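Local coordinates for FprA (Mycobacterium tuberculosis, PDB 1LQT), which transfers electrons between NADPH and ferredoxin through a bound FAD, and may supply electrons to P450 systems, at residues Arg189-Pro202 / Gly263-Pro275. Numbering follows the deposited sequence.
Sequences RGIQEVVIVGRRGP and GHRRMVFRFLTSP. With ODP (4-oxo-nicotinamide-adenine dinucleotide phosphate), chain I.
R265 and Q192 open the pairing of two neighbouring parallel strands, 193-197 and 265-270, in the six-stranded parallel sheet of the NADP-binding Rossmann-type domain. The pair of strands illustrates how such a sheet presents ligand-binding residues just past its carboxyl ends. R265 lays CG against OE1 of Q192, while the R189 guanidinium turns an edge to the face of the R265 group, a meeting of two donors so close that its detail is doubtful. R266 N then donates to Q192 O and R266 O accepts from V194 N, starting a ladder that continues to G198. The R266 side chain bends at its third torsion (chi3 55°), bringing NE to E193 OE1 at 2.7 Å in a salt bridge lying in the guanidinium plane; the other carboxylate oxygen of E193 pairs with R149. On the opposite face of the sheet M267 CG touches I196 CD1. V268 is gripped at both ends of its backbone, its N by V194 O and its O by I196 N at 2.7 Å. The same I196 methyl, CD1, lies over one face of the F269 ring, 4.1 Å from its centroid, in a CH-pi contact. R270 packs CG on V195 CG1 and sends its guanidinium to E311. F271 turns one ring face to P202, whose CG sits 3.8 Å from the ring centroid, almost on the normal, in a CH-pi contact. L272, with positive phi, turns the chain; its N donates to R200 O from above the carbonyl plane, and T273 N to G198 O. T273 O and V197 O share a water. S274 OG, which bonds N292, lies 3.5 Å from R199 CB. Beyond that carbon R199 runs out extended until one face of its guanidinium lies against the adenine, and it joins R200 on the 2'-phosphate of the bound NADP derivative, where R199 NE and R200 NE both donate to O1X.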
loop_
_atom_site.group_PDB
_atom_site.type_symbol
_atom_site.label_atom_id
_atom_site.label_comp_id
_atom_site.label_asym_id
_atom_site.label_seq_id
_atom_site.Cartn_x
_atom_site.Cartn_y
_atom_site.Cartn_z
ATOM N N ARG A 189 -6.478 -1.575 -25.157
ATOM C CA ARG A 189 -6.949 -0.186 -24.858
ATOM C C ARG A 189 -8.466 -0.121 -24.793
ATOM O O ARG A 189 -9.079 0.815 -25.314
ATOM C CB ARG A 189 -6.438 0.811 -25.901
ATOM C CG ARG A 189 -4.919 0.871 -25.972
ATOM C CD ARG A 189 -4.420 1.922 -26.881
ATOM N NE ARG A 189 -4.152 3.167 -26.183
ATOM C CZ ARG A 189 -3.336 4.101 -26.658
ATOM N NH1 ARG A 189 -2.737 3.926 -27.820
ATOM N NH2 ARG A 189 -3.122 5.215 -25.981
ATOM N N GLY A 190 -9.073 -1.086 -24.103
ATOM C CA GLY A 190 -10.522 -1.249 -24.123
ATOM C C GLY A 190 -11.245 -0.105 -23.444
ATOM O O GLY A 190 -12.255 0.397 -23.924
ATOM N N ILE A 191 -10.690 0.318 -22.338
ATOM C CA ILE A 191 -11.321 1.370 -21.569
ATOM C C ILE A 191 -11.112 2.714 -22.251
ATOM O O ILE A 191 -9.998 3.109 -22.554
ATOM C CB ILE A 191 -10.775 1.364 -20.131
ATOM C CG1 ILE A 191 -11.269 0.110 -19.421
ATOM C CG2 ILE A 191 -11.165 2.625 -19.412
ATOM C CD1 ILE A 191 -10.521 -0.208 -18.234
ATOM N N GLN A 192 -12.215 3.406 -22.475
ATOM C CA GLN A 192 -12.189 4.724 -23.105
ATOM C C GLN A 192 -12.413 5.841 -22.101
ATOM O O GLN A 192 -12.093 6.964 -22.383
ATOM C CB GLN A 192 -13.261 4.802 -24.198
ATOM C CG GLN A 192 -13.064 3.783 -25.328
ATOM C CD GLN A 192 -11.846 4.047 -26.177
ATOM O OE1 GLN A 192 -11.276 5.155 -26.178
ATOM N NE2 GLN A 192 -11.435 3.027 -26.921
ATOM N N GLU A 193 -12.998 5.521 -20.952
ATOM C CA GLU A 193 -13.301 6.523 -19.941
ATOM C C GLU A 193 -13.201 5.898 -18.562
ATOM O O GLU A 193 -13.726 4.806 -18.342
ATOM C CB GLU A 193 -14.724 7.074 -20.108
ATOM C CG GLU A 193 -15.119 8.127 -19.101
ATOM C CD GLU A 193 -16.453 8.780 -19.424
ATOM O OE1 GLU A 193 -16.466 9.671 -20.269
ATOM O OE2 GLU A 193 -17.476 8.383 -18.849
ATOM N N VAL A 194 -12.525 6.596 -17.663
ATOM C CA VAL A 194 -12.550 6.275 -16.248
ATOM C C VAL A 194 -13.212 7.441 -15.536
ATOM O O VAL A 194 -12.809 8.573 -15.717
ATOM C CB VAL A 194 -11.133 6.076 -15.666
ATOM C CG1 VAL A 194 -11.196 5.842 -14.172
ATOM C CG2 VAL A 194 -10.428 4.911 -16.335
ATOM N N VAL A 195 -14.211 7.130 -14.741
ATOM C CA VAL A 195 -14.884 8.133 -13.925
ATOM C C VAL A 195 -14.448 7.925 -12.479
ATOM O O VAL A 195 -14.639 6.862 -11.910
ATOM C CB VAL A 195 -16.409 8.049 -14.014
ATOM C CG1 VAL A 195 -17.021 9.205 -13.274
ATOM C CG2 VAL A 195 -16.846 8.058 -15.482
ATOM N N ILE A 196 -13.787 8.924 -11.912
ATOM C CA ILE A 196 -13.317 8.935 -10.517
ATOM C C ILE A 196 -14.378 9.646 -9.706
ATOM O O ILE A 196 -14.683 10.812 -9.938
ATOM C CB ILE A 196 -11.987 9.651 -10.403
ATOM C CG1 ILE A 196 -10.940 8.961 -11.257
ATOM C CG2 ILE A 196 -11.548 9.712 -8.938
ATOM C CD1 ILE A 196 -9.643 9.672 -11.335
ATOM N N VAL A 197 -14.927 8.931 -8.736
ATOM C CA VAL A 197 -16.125 9.353 -8.012
ATOM C C VAL A 197 -15.783 9.577 -6.536
ATOM O O VAL A 197 -15.482 8.623 -5.808
ATOM C CB VAL A 197 -17.217 8.276 -8.148
ATOM C CG1 VAL A 197 -18.498 8.720 -7.490
ATOM C CG2 VAL A 197 -17.469 7.945 -9.608
ATOM N N GLY A 198 -15.840 10.840 -6.114
ATOM C CA GLY A 198 -15.557 11.260 -4.755
ATOM C C GLY A 198 -16.835 11.595 -4.021
ATOM O O GLY A 198 -17.654 12.340 -4.527
ATOM N N ARG A 199 -16.963 11.117 -2.784
ATOM C CA ARG A 199 -18.173 11.331 -2.006
ATOM C C ARG A 199 -18.289 12.734 -1.450
ATOM O O ARG A 199 -19.410 13.264 -1.357
ATOM C CB ARG A 199 -18.338 10.270 -0.920
ATOM C CG ARG A 199 -17.281 10.274 0.177
ATOM C CD ARG A 199 -17.637 9.325 1.281
ATOM N NE ARG A 199 -16.555 9.236 2.249
ATOM C CZ ARG A 199 -16.566 8.378 3.249
ATOM N NH1 ARG A 199 -17.598 7.572 3.415
ATOM N NH2 ARG A 199 -15.558 8.343 4.088
ATOM N N ARG A 200 -17.162 13.316 -1.037
ATOM C CA ARG A 200 -17.124 14.699 -0.596
ATOM C C ARG A 200 -16.684 15.574 -1.762
ATOM O O ARG A 200 -16.793 15.177 -2.908
ATOM C CB ARG A 200 -16.327 14.852 0.699
ATOM C CG ARG A 200 -16.971 14.095 1.868
ATOM C CD ARG A 200 -16.391 14.419 3.213
ATOM N NE ARG A 200 -15.011 13.961 3.313
ATOM C CZ ARG A 200 -14.138 14.422 4.195
ATOM N NH1 ARG A 200 -14.459 15.392 5.039
ATOM N NH2 ARG A 200 -12.902 13.966 4.188
ATOM N N GLY A 201 -16.292 16.811 -1.469
ATOM C CA GLY A 201 -15.954 17.761 -2.503
ATOM C C GLY A 201 -14.478 17.878 -2.752
ATOM O O GLY A 201 -13.640 17.240 -2.099
ATOM N N PRO A 202 -14.121 18.726 -3.709
ATOM C CA PRO A 202 -12.707 18.914 -4.025
ATOM C C PRO A 202 -11.854 19.345 -2.829
ATOM O O PRO A 202 -10.690 18.940 -2.766
ATOM C CB PRO A 202 -12.750 19.990 -5.121
ATOM C CG PRO A 202 -14.081 19.830 -5.743
ATOM C CD PRO A 202 -14.995 19.482 -4.623
ATOM N N GLY A 263 -12.708 12.013 -29.385
ATOM C CA GLY A 263 -11.647 11.171 -29.908
ATOM C C GLY A 263 -10.560 10.793 -28.936
ATOM O O GLY A 263 -9.645 10.068 -29.279
ATOM N N HIS A 264 -10.626 11.277 -27.720
ATOM C CA HIS A 264 -9.591 11.027 -26.739
ATOM C C HIS A 264 -10.125 10.121 -25.660
ATOM O O HIS A 264 -11.315 10.035 -25.444
ATOM C CB HIS A 264 -9.150 12.377 -26.158
ATOM C CG HIS A 264 -8.536 13.279 -27.176
ATOM N ND1 HIS A 264 -7.184 13.523 -27.224
ATOM C CD2 HIS A 264 -9.082 13.969 -28.205
ATOM C CE1 HIS A 264 -6.918 14.328 -28.240
ATOM N NE2 HIS A 264 -8.056 14.612 -28.855
ATOM N N ARG A 265 -9.237 9.414 -24.991
ATOM C CA ARG A 265 -9.645 8.713 -23.794
ATOM C C ARG A 265 -9.879 9.776 -22.713
ATOM O O ARG A 265 -9.312 10.854 -22.785
ATOM C CB ARG A 265 -8.606 7.675 -23.386
ATOM C CG ARG A 265 -8.388 6.577 -24.452
ATOM C CD ARG A 265 -7.279 5.562 -24.024
ATOM N NE ARG A 265 -6.018 6.295 -23.941
ATOM C CZ ARG A 265 -4.799 5.823 -23.686
ATOM N NH1 ARG A 265 -4.614 4.521 -23.413
ATOM N NH2 ARG A 265 -3.755 6.689 -23.685
ATOM N N ARG A 266 -10.738 9.467 -21.743
ATOM C CA ARG A 266 -11.181 10.468 -20.764
ATOM C C ARG A 266 -10.991 9.980 -19.324
ATOM O O ARG A 266 -11.394 8.881 -19.008
ATOM C CB ARG A 266 -12.673 10.774 -20.962
ATOM C CG ARG A 266 -13.009 11.503 -22.253
ATOM C CD ARG A 266 -14.490 11.385 -22.646
ATOM N NE ARG A 266 -15.443 11.811 -21.617
ATOM C CZ ARG A 266 -15.946 13.027 -21.477
ATOM N NH1 ARG A 266 -15.539 13.998 -22.261
ATOM N NH2 ARG A 266 -16.856 13.260 -20.537
ATOM N N MET A 267 -10.463 10.864 -18.481
ATOM C CA MET A 267 -10.413 10.671 -17.048
ATOM C C MET A 267 -11.300 11.745 -16.454
ATOM O O MET A 267 -10.928 12.905 -16.451
ATOM C CB MET A 267 -8.990 10.791 -16.531
ATOM C CG MET A 267 -8.882 10.402 -15.077
ATOM S SD MET A 267 -7.225 10.636 -14.399
ATOM C CE MET A 267 -6.278 9.441 -15.335
ATOM N N VAL A 268 -12.473 11.351 -15.971
ATOM C CA VAL A 268 -13.506 12.279 -15.522
ATOM C C VAL A 268 -13.558 12.305 -14.002
ATOM O O VAL A 268 -13.582 11.249 -13.366
ATOM C CB VAL A 268 -14.894 11.808 -16.044
ATOM C CG1 VAL A 268 -15.991 12.737 -15.577
ATOM C CG2 VAL A 268 -14.915 11.673 -17.549
ATOM N N PHE A 269 -13.590 13.498 -13.419
ATOM C CA PHE A 269 -13.745 13.648 -11.971
ATOM C C PHE A 269 -15.161 14.098 -11.649
ATOM O O PHE A 269 -15.615 15.124 -12.115
ATOM C CB PHE A 269 -12.775 14.680 -11.405
ATOM C CG PHE A 269 -11.330 14.219 -11.386
ATOM C CD1 PHE A 269 -10.569 14.253 -12.526
ATOM C CD2 PHE A 269 -10.761 13.753 -10.233
ATOM C CE1 PHE A 269 -9.254 13.838 -12.518
ATOM C CE2 PHE A 269 -9.453 13.334 -10.207
ATOM C CZ PHE A 269 -8.701 13.364 -11.347
ATOM N N ARG A 270 -15.817 13.309 -10.797
ATOM C CA ARG A 270 -17.140 13.627 -10.248
ATOM C C ARG A 270 -17.009 13.686 -8.729
ATOM O O ARG A 270 -16.516 12.752 -8.127
ATOM C CB ARG A 270 -18.124 12.528 -10.612
ATOM C CG ARG A 270 -18.555 12.535 -12.063
ATOM C CD ARG A 270 -19.628 13.533 -12.397
ATOM N NE ARG A 270 -20.846 13.363 -11.614
ATOM C CZ ARG A 270 -21.843 12.504 -11.856
ATOM N NH1 ARG A 270 -21.857 11.699 -12.900
ATOM N NH2 ARG A 270 -22.885 12.503 -11.060
ATOM N N PHE A 271 -17.395 14.791 -8.133
ATOM C CA PHE A 271 -17.379 14.963 -6.704
ATOM C C PHE A 271 -18.814 14.921 -6.180
ATOM O O PHE A 271 -19.777 14.860 -6.925
ATOM C CB PHE A 271 -16.679 16.253 -6.309
ATOM C CG PHE A 271 -15.248 16.314 -6.760
ATOM C CD1 PHE A 271 -14.227 15.815 -5.963
ATOM C CD2 PHE A 271 -14.912 16.831 -7.986
ATOM C CE1 PHE A 271 -12.919 15.873 -6.372
ATOM C CE2 PHE A 271 -13.602 16.885 -8.395
ATOM C CZ PHE A 271 -12.593 16.406 -7.584
ATOM N N LEU A 272 -18.935 14.899 -4.852
ATOM C CA LEU A 272 -20.216 14.898 -4.155
ATOM C C LEU A 272 -21.140 13.795 -4.697
ATOM O O LEU A 272 -22.341 13.976 -4.884
ATOM C CB LEU A 272 -20.885 16.258 -4.217
ATOM C CG LEU A 272 -20.105 17.347 -3.520
ATOM C CD1 LEU A 272 -20.714 18.711 -3.718
ATOM C CD2 LEU A 272 -19.964 17.069 -2.035
ATOM N N THR A 273 -20.554 12.613 -4.881
ATOM C CA THR A 273 -21.246 11.486 -5.476
ATOM C C THR A 273 -20.827 10.215 -4.743
ATOM O O THR A 273 -19.644 9.987 -4.555
ATOM C CB THR A 273 -20.920 11.381 -6.972
ATOM O OG1 THR A 273 -21.252 12.589 -7.624
ATOM C CG2 THR A 273 -21.711 10.282 -7.634
ATOM N N SER A 274 -21.805 9.375 -4.418
ATOM C CA SER A 274 -21.548 8.091 -3.792
ATOM C C SER A 274 -22.102 6.961 -4.635
ATOM O O SER A 274 -23.163 7.068 -5.231
ATOM C CB SER A 274 -22.194 8.014 -2.406
ATOM O OG SER A 274 -21.507 8.781 -1.462
ATOM N N PRO A 275 -21.423 5.808 -4.617
ATOM C CA PRO A 275 -21.976 4.607 -5.228
ATOM C C PRO A 275 -23.042 4.022 -4.317
ATOM O O PRO A 275 -22.809 3.788 -3.138
ATOM C CB PRO A 275 -20.790 3.682 -5.344
ATOM C CG PRO A 275 -19.917 4.051 -4.160
ATOM C CD PRO A 275 -20.103 5.548 -4.007
HETATM O O1X ODP I . -14.551 11.353 2.315
HETATM P P2B ODP I . -13.207 10.736 2.556
HETATM O O2X ODP I . -12.079 11.738 2.687
HETATM O O3X ODP I . -13.204 9.743 3.707
HETATM O O2B ODP I . -12.947 9.907 1.197
HETATM C C2B ODP I . -11.985 8.859 1.109
HETATM C C3B ODP I . -10.722 9.207 0.356
HETATM O O3B ODP I . -11.030 10.013 -0.772
HETATM C C1B ODP I . -12.538 7.759 0.280
HETATM N N9A ODP I . -13.572 6.945 0.869
HETATM C C8A ODP I . -13.520 6.204 2.023
HETATM N N7A ODP I . -14.636 5.527 2.224
HETATM C C5A ODP I . -15.461 5.822 1.164
HETATM C C4A ODP I . -14.796 6.718 0.324
HETATM N N3A ODP I . -15.294 7.219 -0.833
HETATM C C2A ODP I . -16.537 6.794 -1.121
HETATM N N1A ODP I . -17.255 5.914 -0.369
HETATM C C6A ODP I . -16.721 5.417 0.787
HETATM N N6A ODP I . -17.443 4.505 1.453
HETATM O O4B ODP I . -11.404 6.955 0.012
HETATM C C4B ODP I . -10.278 7.831 -0.141
HETATM C C5B ODP I . -9.113 7.270 0.621
HETATM O O5B ODP I . -7.981 8.047 0.307
HETATM P PA ODP I . -6.643 7.856 1.156
HETATM O O1A ODP I . -5.679 8.850 0.689
HETATM O O2A ODP I . -6.934 7.796 2.603
HETATM O O3 ODP I . -6.210 6.369 0.769
HETATM P PN ODP I . -5.447 5.740 -0.526
HETATM O O1N ODP I . -5.847 6.434 -1.769
HETATM O O2N ODP I . -5.662 4.286 -0.372
HETATM O O5D ODP I . -3.939 6.120 -0.268
HETATM C C5D ODP I . -3.267 5.556 0.888
HETATM C C4D ODP I . -2.050 6.403 1.193
HETATM O O4D ODP I . -0.994 6.174 0.267
HETATM C C1D ODP I . -0.575 7.422 -0.287
HETATM C C2D ODP I . -1.723 8.323 -0.103
HETATM O O2D ODP I . -1.471 9.664 -0.325
HETATM C C3D ODP I . -2.350 7.896 1.172
HETATM O O3D ODP I . -1.687 8.554 2.231
HETATM N N1N ODP I . 0.026 7.269 -1.565
HETATM C C2N ODP I . 0.918 8.281 -1.988
HETATM C C3N ODP I . 1.190 8.382 -3.312
HETATM C C7N ODP I . 2.136 9.543 -3.653
HETATM N N7N ODP I . 2.412 9.688 -4.923
HETATM O O7N ODP I . 2.546 10.260 -2.714
HETATM C C4N ODP I . 0.615 7.569 -4.300
HETATM O O99 ODP I . 0.820 7.707 -5.544
HETATM C C5N ODP I . -0.327 6.543 -3.832
HETATM C C6N ODP I . -0.617 6.429 -2.455
HETATM O O HOH W 1 -7.302 2.635 -22.217
HETATM O O HOH W 2 -9.303 7.191 -27.948
HETATM O O HOH W 3 -17.683 8.051 -3.933
#